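Long-range contact in ADP-dependent L-serine kinase SerK (Thermococcus kodakarensis KOD1, PDB 5X0B), which uses ADP to phosphorylate free L-serine, giving O-phospho-L-serine and AMP in the first step from L-serine to L-cysteine: residues 27-32 / 221-226. Numbering follows the deposited sequence.
Sequences KPHEQL and KTTRHV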
loop_
_atom_site.group_PDB
_atom_site.type_symbol
_atom_site.label_atom_id
_atom_site.label_comp_id
_atom_site.label_asym_id
_atom_site.label_seq_id
_atom_site.Cartn_x
_atom_site.Cartn_y
_atom_site.Cartn_z
ATOM N N LYS A 27 5.545 -7.582 -11.657
ATOM C CA LYS A 27 4.114 -7.661 -11.460
ATOM C C LYS A 27 3.734 -6.847 -10.221
ATOM O O LYS A 27 4.214 -7.135 -9.124
ATOM C CB LYS A 27 3.709 -9.095 -11.209
ATOM C CG LYS A 27 4.033 -10.004 -12.372
ATOM N N PRO A 28 2.839 -5.858 -10.393
ATOM C CA PRO A 28 2.373 -5.103 -9.237
ATOM C C PRO A 28 1.391 -5.927 -8.395
ATOM O O PRO A 28 0.758 -6.876 -8.894
ATOM C CB PRO A 28 1.666 -3.922 -9.903
ATOM C CG PRO A 28 1.004 -4.564 -11.080
ATOM C CD PRO A 28 2.089 -5.471 -11.607
ATOM N N HIS A 29 1.287 -5.584 -7.122
ATOM C CA HIS A 29 0.290 -6.170 -6.231
ATOM C C HIS A 29 -0.684 -5.143 -5.672
ATOM O O HIS A 29 -1.562 -5.513 -4.892
ATOM C CB HIS A 29 0.988 -6.986 -5.130
ATOM C CG HIS A 29 1.662 -6.181 -4.055
ATOM N ND1 HIS A 29 3.001 -5.871 -4.070
ATOM C CD2 HIS A 29 1.185 -5.687 -2.892
ATOM C CE1 HIS A 29 3.316 -5.189 -2.978
ATOM N NE2 HIS A 29 2.231 -5.067 -2.246
ATOM N N GLU A 30 -0.529 -3.863 -6.053
ATOM C CA GLU A 30 -1.508 -2.844 -5.705
ATOM C C GLU A 30 -1.856 -1.981 -6.905
ATOM O O GLU A 30 -1.033 -1.768 -7.795
ATOM C CB GLU A 30 -0.986 -1.936 -4.595
ATOM C CG GLU A 30 -1.012 -2.572 -3.213
ATOM C CD GLU A 30 -0.734 -1.575 -2.095
ATOM O OE1 GLU A 30 -0.744 -1.993 -0.929
ATOM O OE2 GLU A 30 -0.531 -0.385 -2.383
ATOM N N GLN A 31 -3.089 -1.483 -6.895
ATOM C CA GLN A 31 -3.505 -0.389 -7.763
ATOM C C GLN A 31 -2.573 0.808 -7.588
ATOM O O GLN A 31 -2.032 1.033 -6.509
ATOM C CB GLN A 31 -4.929 0.037 -7.439
ATOM C CG GLN A 31 -5.961 -0.983 -7.869
ATOM C CD GLN A 31 -7.366 -0.564 -7.509
ATOM O OE1 GLN A 31 -7.617 -0.104 -6.407
ATOM N NE2 GLN A 31 -8.302 -0.769 -8.420
ATOM N N LEU A 32 -2.380 1.552 -8.660
ATOM C CA LEU A 32 -1.519 2.734 -8.623
ATOM C C LEU A 32 -2.283 3.953 -8.112
ATOM O O LEU A 32 -3.486 4.080 -8.309
ATOM C CB LEU A 32 -0.951 3.022 -10.015
ATOM C CG LEU A 32 -0.239 1.892 -10.749
ATOM C CD1 LEU A 32 0.186 2.409 -12.131
ATOM C CD2 LEU A 32 0.955 1.429 -9.928
ATOM N N LYS A 221 -2.374 0.894 -0.393
ATOM C CA LYS A 221 -2.133 0.862 1.063
ATOM C C LYS A 221 -2.640 -0.391 1.773
ATOM O O LYS A 221 -3.019 -0.327 2.941
ATOM C CB LYS A 221 -2.705 2.133 1.739
ATOM C CG LYS A 221 -2.009 3.409 1.318
ATOM C CD LYS A 221 -0.559 3.368 1.782
ATOM C CE LYS A 221 0.126 4.716 1.742
ATOM N NZ LYS A 221 1.500 4.481 1.280
ATOM N N THR A 222 -2.661 -1.510 1.067
ATOM C CA THR A 222 -3.005 -2.779 1.652
ATOM C C THR A 222 -1.808 -3.430 2.335
ATOM O O THR A 222 -1.932 -3.900 3.471
ATOM C CB THR A 222 -3.600 -3.705 0.608
ATOM O OG1 THR A 222 -4.724 -3.057 0.032
ATOM C CG2 THR A 222 -4.045 -5.016 1.226
ATOM N N THR A 223 -0.656 -3.461 1.670
ATOM C CA THR A 223 0.534 -4.069 2.270
ATOM C C THR A 223 1.399 -3.050 2.964
ATOM O O THR A 223 1.520 -1.902 2.516
ATOM C CB THR A 223 1.407 -4.782 1.234
ATOM O OG1 THR A 223 1.763 -3.851 0.196
ATOM C CG2 THR A 223 0.666 -5.958 0.636
ATOM N N ARG A 224 2.022 -3.493 4.054
ATOM C CA ARG A 224 3.022 -2.694 4.760
ATOM C C ARG A 224 4.108 -3.666 5.142
ATOM O O ARG A 224 4.019 -4.355 6.152
ATOM C CB ARG A 224 2.469 -1.968 5.978
ATOM C CG ARG A 224 3.457 -0.954 6.569
ATOM C CD ARG A 224 2.841 -0.186 7.733
ATOM N NE ARG A 224 2.577 -1.066 8.877
ATOM C CZ ARG A 224 3.500 -1.504 9.734
ATOM N NH1 ARG A 224 4.782 -1.140 9.632
ATOM N NH2 ARG A 224 3.141 -2.315 10.719
ATOM N N HIS A 225 5.116 -3.764 4.285
ATOM C CA HIS A 225 6.150 -4.751 4.482
ATOM C C HIS A 225 7.175 -4.173 5.415
ATOM O O HIS A 225 7.611 -3.029 5.237
ATOM C CB HIS A 225 6.822 -5.133 3.183
ATOM C CG HIS A 225 5.988 -5.943 2.249
ATOM N ND1 HIS A 225 5.106 -5.382 1.355
ATOM C CD2 HIS A 225 5.961 -7.277 2.016
ATOM C CE1 HIS A 225 4.579 -6.325 0.609
ATOM N NE2 HIS A 225 5.063 -7.491 1.002
ATOM N N VAL A 226 7.550 -4.943 6.424
ATOM C CA VAL A 226 8.699 -4.598 7.272
ATOM C C VAL A 226 9.846 -5.527 6.876
ATOM O O VAL A 226 9.745 -6.759 6.963
ATOM C CB VAL A 226 8.330 -4.637 8.751
ATOM C CG1 VAL A 226 9.558 -4.511 9.655
ATOM C CG2 VAL A 226 7.371 -3.487 9.032
HETATM O O HOH W 1 1.153 -0.463 0.271
#
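The imidazole of H29 meets T223 at its edge: NE2 and the hydroxyl OG1 lie 2.8 Å apart in the plane of the ring, in a nearly straight hydrogen bond (170°). The H225 ring is turned at 77° to that of H29, and H29 NE2 comes to its edge, 3.9 Å from H225 CE1, a contact without a hydrogen bond; H225 NE2 is bonded to the Y92 hydroxyl. The carboxylate of E30, the third flat group, takes two backbone N-H groups from above its plane, those of K221 and T222. Here the loop between strand 26-27 and helix 34-47, in the ParB-like N-terminal part of the kinase, closes against the turn that leads into strand 224-226, bringing E30 beside residues that bind O-phospho-L-serine: K221, T223 and H225. E30 is probably an active-site residue.

Histidine suits position 29 because both ring nitrogens find partners, ND1 with I67 O and NE2 with T223 OG1; H71 meets the ring edge-to-face. With H29 CG between the backbone N and the carbonyl carbon (chi1 74°), the ring swings toward T223. A threonine there supplies both a hydroxyl for NE2 and a methyl, CG2, lying 3.6 Å from H29 CD2. Glutamate reaches the turn because its chain is extended beyond CG, and successive amides grip its end as a clamp that fixes the carboxylate's rotation. K221 N binds E30 OE2 at 3.0 Å, whereas the K221 amine forms a salt bridge with E4 and a cation-pi contact with W102. E30 OE1 accepts T222 N at 2.8 Å. T223 N meets E30 OE1 at 3.0 Å, nearly along the C-O axis. A water adds to the grip, donating to E30 OE1 and to T223 O, each at 2.7 Å.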